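Local structure of alginate biosynthesis protein AlgX (Pseudomonas aeruginosa, 4KNC) at residues Phe135-Glu139 / Glu140-Tyr144. The protein takes part in O-acetylation of the exopolysaccharide alginate and protects the polymer from degradation as it crosses the periplasm. Residues are numbered along the deposited sequence; the frame is centred on the assembly and turned at random.
Sequences FDEKE and EHAYY
E137 reaches across a surface loop of the SGNH hydrolase-like domain, between helices 107-123 and 153-169, to grip the backbone of Y143, six residues on. Its CB points toward the returning limb of the loop. CG sits between the backbone N and the carbonyl carbon (chi1 75°), and from there the chain runs extended, crossing to the other limb and bringing E137 CD to 3.7 Å from Y143 CB. At the tip the two oxygens divide the work. E137 OE2 accepts the backbone N-H of Y143 at 2.9 Å through its syn lone pair, in a nearly straight bond (165°), and lies 3.5 Å from A142 CA. E137 OE1 rests 3.3 Å from Y143 CB and approaches the ring obliquely, the carboxylate and ring planes being 69° apart. Glutamate suits the place, being long enough to bridge the turn with two acceptors to share. R158 makes a salt bridge to OE1 and also bonds the carbonyl of H141, while N93 donates to OE2. Nearer the bend, a water donates to exposed, acidic E139 OE1 (2.9 Å) and accepts from H141 N (3.1 Å). Tyrosine suits buried position 143: its ring packs inside while its hydroxyl bonds S159, about 9 Å separating its side chain from that of H150, the inferred proton acceptor. With an arginine, an amide and a peptide N-H around it, the E137 carboxylate is probably ionised and joins two limbs lacking regular secondary structure.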
# COMPACT_ATOMS: atom_id res chain seq x y z
N PHE A 135 5.41 -14.96 -16.17
CA PHE A 135 4.09 -15.57 -16.28
C PHE A 135 4.15 -17.00 -16.81
O PHE A 135 5.10 -17.37 -17.52
CB PHE A 135 3.18 -14.77 -17.21
CG PHE A 135 2.78 -13.42 -16.68
CD1 PHE A 135 3.28 -12.95 -15.47
CD2 PHE A 135 1.90 -12.62 -17.40
CE1 PHE A 135 2.91 -11.69 -15.00
CE2 PHE A 135 1.53 -11.38 -16.93
CZ PHE A 135 2.03 -10.91 -15.73
N ASP A 136 3.14 -17.78 -16.48
CA ASP A 136 3.03 -19.16 -16.93
C ASP A 136 4.34 -19.91 -16.67
O ASP A 136 4.81 -20.65 -17.53
CB ASP A 136 2.69 -19.20 -18.42
CG ASP A 136 1.93 -20.45 -18.80
OD1 ASP A 136 1.81 -21.33 -17.93
OD2 ASP A 136 1.45 -20.55 -19.95
N GLU A 137 4.93 -19.69 -15.51
CA GLU A 137 6.28 -20.16 -15.24
C GLU A 137 6.36 -21.68 -15.19
O GLU A 137 5.37 -22.36 -14.90
CB GLU A 137 6.76 -19.61 -13.89
CG GLU A 137 6.11 -20.36 -12.70
CD GLU A 137 6.66 -19.94 -11.35
OE1 GLU A 137 7.38 -18.92 -11.26
OE2 GLU A 137 6.35 -20.64 -10.37
N LYS A 138 7.55 -22.20 -15.48
CA LYS A 138 7.90 -23.56 -15.08
C LYS A 138 9.20 -23.51 -14.29
O LYS A 138 10.29 -23.36 -14.85
CB LYS A 138 8.02 -24.49 -16.29
CG LYS A 138 6.68 -24.74 -16.97
N GLU A 139 9.07 -23.61 -12.97
CA GLU A 139 10.19 -23.43 -12.05
C GLU A 139 10.10 -24.51 -11.02
O GLU A 139 9.01 -24.96 -10.69
CB GLU A 139 10.05 -22.09 -11.33
CG GLU A 139 10.22 -20.88 -12.24
CD GLU A 139 11.66 -20.67 -12.66
OE1 GLU A 139 12.57 -21.18 -11.97
OE2 GLU A 139 11.88 -19.98 -13.67
N GLU A 140 11.24 -24.92 -10.47
CA GLU A 140 11.23 -25.91 -9.41
C GLU A 140 10.73 -25.31 -8.10
O GLU A 140 9.98 -25.95 -7.36
CB GLU A 140 12.61 -26.51 -9.23
CG GLU A 140 12.97 -27.43 -10.36
CD GLU A 140 12.16 -28.71 -10.35
OE1 GLU A 140 11.91 -29.25 -9.25
OE2 GLU A 140 11.77 -29.18 -11.44
N HIS A 141 11.16 -24.09 -7.82
CA HIS A 141 10.67 -23.35 -6.67
C HIS A 141 9.54 -22.42 -7.09
O HIS A 141 9.79 -21.34 -7.63
CB HIS A 141 11.80 -22.55 -6.03
CG HIS A 141 12.90 -23.40 -5.47
ND1 HIS A 141 14.21 -23.28 -5.88
CD2 HIS A 141 12.88 -24.38 -4.54
CE1 HIS A 141 14.95 -24.15 -5.21
NE2 HIS A 141 14.16 -24.83 -4.39
N ALA A 142 8.30 -22.85 -6.86
CA ALA A 142 7.12 -22.11 -7.30
C ALA A 142 7.13 -20.66 -6.81
O ALA A 142 7.51 -20.39 -5.67
CB ALA A 142 5.87 -22.82 -6.81
N TYR A 143 6.70 -19.75 -7.67
CA TYR A 143 6.65 -18.32 -7.33
C TYR A 143 5.77 -18.10 -6.08
O TYR A 143 6.18 -17.42 -5.13
CB TYR A 143 6.10 -17.55 -8.54
CG TYR A 143 6.04 -16.04 -8.44
CD1 TYR A 143 5.02 -15.41 -7.74
CD2 TYR A 143 6.95 -15.23 -9.13
CE1 TYR A 143 4.94 -14.03 -7.67
CE2 TYR A 143 6.87 -13.85 -9.08
CZ TYR A 143 5.86 -13.25 -8.34
OH TYR A 143 5.77 -11.87 -8.25
N TYR A 144 4.60 -18.73 -6.07
CA TYR A 144 3.63 -18.60 -4.96
C TYR A 144 3.54 -19.81 -4.04
O TYR A 144 3.78 -20.93 -4.47
CB TYR A 144 2.23 -18.34 -5.52
CG TYR A 144 1.94 -16.88 -5.80
CD1 TYR A 144 1.69 -16.00 -4.75
CD2 TYR A 144 1.92 -16.38 -7.11
CE1 TYR A 144 1.43 -14.66 -4.99
CE2 TYR A 144 1.66 -15.03 -7.36
CZ TYR A 144 1.42 -14.18 -6.29
OH TYR A 144 1.15 -12.85 -6.49
O HOH W 1 13.09 -22.20 -9.26